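Local coordinates for protein alanine racemase 1 (Caldanaerobacter subterraneus subsp. tengcongensis MB4, PDB 4Y2W) that belongs to the alanine racemase family and pairs a TIM-barrel N-terminal domain with a beta-rich C-terminal domain in a two-chain assembly, at residues Phe250-Val255 with Asp333-Ile338. The protein carries 1 engineered substitution. Residues are numbered along the deposited sequence; the frame is centred on the assembly and turned at random.
Sequences FTTRVV and DEVVII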
loop_
_atom_site.group_PDB
_atom_site.type_symbol
_atom_site.label_atom_id
_atom_site.label_comp_id
_atom_site.label_asym_id
_atom_site.label_seq_id
_atom_site.Cartn_x
_atom_site.Cartn_y
_atom_site.Cartn_z
ATOM N N PHE A 250 -4.836 1.298 -14.160
ATOM C CA PHE A 250 -4.230 2.236 -13.222
ATOM C C PHE A 250 -3.831 3.472 -14.016
ATOM O O PHE A 250 -2.913 3.413 -14.828
ATOM C CB PHE A 250 -3.014 1.580 -12.554
ATOM C CG PHE A 250 -2.436 2.343 -11.389
ATOM C CD1 PHE A 250 -3.092 3.430 -10.813
ATOM C CD2 PHE A 250 -1.230 1.931 -10.835
ATOM C CE1 PHE A 250 -2.540 4.103 -9.737
ATOM C CE2 PHE A 250 -0.677 2.598 -9.759
ATOM C CZ PHE A 250 -1.333 3.686 -9.207
ATOM N N THR A 251 -4.537 4.580 -13.793
ATOM C CA THR A 251 -4.389 5.773 -14.628
ATOM C C THR A 251 -4.167 7.054 -13.821
ATOM O O THR A 251 -4.462 7.112 -12.624
ATOM C CB THR A 251 -5.630 5.967 -15.521
ATOM O OG1 THR A 251 -6.718 6.479 -14.744
ATOM C CG2 THR A 251 -6.042 4.643 -16.168
ATOM N N THR A 252 -3.638 8.072 -14.498
ATOM C CA THR A 252 -3.486 9.414 -13.930
ATOM C C THR A 252 -3.599 10.473 -15.028
ATOM O O THR A 252 -3.909 10.148 -16.175
ATOM C CB THR A 252 -2.151 9.568 -13.180
ATOM O OG1 THR A 252 -2.132 10.829 -12.502
ATOM C CG2 THR A 252 -0.965 9.488 -14.129
ATOM N N ARG A 253 -3.358 11.735 -14.679
ATOM C CA ARG A 253 -3.560 12.839 -15.619
ATOM C C ARG A 253 -2.355 13.762 -15.720
ATOM O O ARG A 253 -1.553 13.868 -14.790
ATOM C CB ARG A 253 -4.780 13.665 -15.209
ATOM C CG ARG A 253 -6.083 12.885 -15.156
ATOM C CD ARG A 253 -6.636 12.610 -16.542
ATOM N NE ARG A 253 -7.594 11.505 -16.525
ATOM C CZ ARG A 253 -8.509 11.263 -17.465
ATOM N NH1 ARG A 253 -8.629 12.049 -18.535
ATOM N NH2 ARG A 253 -9.321 10.225 -17.323
ATOM N N VAL A 254 -2.246 14.444 -16.858
ATOM C CA VAL A 254 -1.212 15.448 -17.038
ATOM C C VAL A 254 -1.619 16.672 -16.224
ATOM O O VAL A 254 -2.722 17.204 -16.379
ATOM C CB VAL A 254 -0.993 15.816 -18.521
ATOM C CG1 VAL A 254 0.090 16.879 -18.650
ATOM C CG2 VAL A 254 -0.608 14.579 -19.327
ATOM N N VAL A 255 -0.720 17.086 -15.341
ATOM C CA VAL A 255 -0.977 18.142 -14.370
ATOM C C VAL A 255 -0.117 19.385 -14.634
ATOM O O VAL A 255 -0.452 20.478 -14.180
ATOM C CB VAL A 255 -0.781 17.567 -12.936
ATOM C CG1 VAL A 255 0.040 18.474 -12.022
ATOM C CG2 VAL A 255 -2.128 17.219 -12.317
ATOM N N ASP A 333 -4.855 15.216 -20.071
ATOM C CA ASP A 333 -4.773 14.013 -20.894
ATOM C C ASP A 333 -4.506 12.818 -19.989
ATOM O O ASP A 333 -3.734 12.913 -19.034
ATOM C CB ASP A 333 -3.674 14.124 -21.953
ATOM C CG ASP A 333 -4.047 15.059 -23.093
ATOM O OD1 ASP A 333 -5.252 15.367 -23.261
ATOM O OD2 ASP A 333 -3.126 15.487 -23.825
ATOM N N GLU A 334 -5.160 11.701 -20.288
ATOM C CA GLU A 334 -5.015 10.483 -19.501
ATOM C C GLU A 334 -3.617 9.891 -19.666
ATOM O O GLU A 334 -3.074 9.868 -20.775
ATOM C CB GLU A 334 -6.067 9.463 -19.936
ATOM C CG GLU A 334 -6.038 8.145 -19.181
ATOM C CD GLU A 334 -7.100 7.182 -19.669
ATOM O OE1 GLU A 334 -7.802 6.588 -18.823
ATOM O OE2 GLU A 334 -7.235 7.028 -20.900
ATOM N N VAL A 335 -3.044 9.418 -18.563
ATOM C CA VAL A 335 -1.769 8.706 -18.592
ATOM C C VAL A 335 -1.954 7.348 -17.924
ATOM O O VAL A 335 -2.250 7.275 -16.733
ATOM C CB VAL A 335 -0.659 9.493 -17.875
ATOM C CG1 VAL A 335 0.630 8.680 -17.820
ATOM C CG2 VAL A 335 -0.424 10.823 -18.577
ATOM N N VAL A 336 -1.784 6.278 -18.695
ATOM C CA VAL A 336 -2.007 4.921 -18.198
ATOM C C VAL A 336 -0.703 4.323 -17.674
ATOM O O VAL A 336 0.319 4.332 -18.355
ATOM C CB VAL A 336 -2.624 4.015 -19.289
ATOM C CG1 VAL A 336 -2.776 2.581 -18.794
ATOM C CG2 VAL A 336 -3.972 4.569 -19.722
ATOM N N ILE A 337 -0.766 3.810 -16.449
ATOM C CA ILE A 337 0.375 3.212 -15.765
ATOM C C ILE A 337 0.336 1.693 -15.891
ATOM O O ILE A 337 1.361 1.051 -16.138
ATOM C CB ILE A 337 0.352 3.585 -14.271
ATOM C CG1 ILE A 337 0.277 5.108 -14.104
ATOM C CG2 ILE A 337 1.572 3.019 -13.557
ATOM C CD1 ILE A 337 -0.336 5.551 -12.792
ATOM N N ILE A 338 -0.858 1.137 -15.687
ATOM C CA ILE A 338 -1.142 -0.279 -15.891
ATOM C C ILE A 338 -2.399 -0.364 -16.739
ATOM O O ILE A 338 -3.387 0.307 -16.441
ATOM C CB ILE A 338 -1.418 -1.011 -14.562
ATOM C CG1 ILE A 338 -0.226 -0.873 -13.611
ATOM C CG2 ILE A 338 -1.753 -2.478 -14.819
ATOM C CD1 ILE A 338 -0.497 -1.390 -12.213
#
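Phe-250 faces two residues at once, Ile-337 and Ile-338, in a classic beta bulge where two antiparallel strands of the C-terminal beta domain pair. The carbonyl oxygen of Phe-250 takes both N-H groups of the bulge, Ile-337 N at 2.7 Å, nearly along the C=O axis, and Ile-338 N at 3.2 Å, in the carbonyl plane on a lone pair. Ile-337, the extra residue of the bulge, directs its CB toward segment 250-255. Ile-337 CD1 sits 3.9 Å from the centroid of the Phe-250 ring, only 6° off the normal, a CH-pi contact over the middle of the face. Phe-250 CG, anti to the backbone N (chi1 -170°), lies 4.1 Å from that same Ile-337 CD1. Ile-338 fills the hollow beside the ring: its CB packs 3.6 Å from Phe-250 CB, and its CD1 reaches the ring edge at CD2. Helix 348-354 backs both isoleucines through Met-351.

Farther along, Thr-252 and Val-335 form a hydrogen-bonded pair whose side chains lie side by side and point the same way, Thr-252 CG2 resting against Val-335 CB. Thr-252 OG1 turns instead to Thr-9. Arg-253 and Glu-334 lie on the other face of the sheet, with Thr-251 and Val-336. The Arg-253 chain bends at chi2 (-76°), and its guanidinium spreads flat over Glu-334 CB, which lies 3.8 Å from the plane near its centre. Arg-253 NH1 bonds back to Gly-332 O, while Glu-334 OE1 makes its salt bridge with Arg-249; Arg-253 NH2, beyond salt-bridge range of that oxygen, probably adds only a general electrostatic attraction. At the far end Val-254 N donates to Asp-333 O, and Val-254 CG2 meets Val-335 CG2 at 3.8 Å, the two valines crossing at about a right angle.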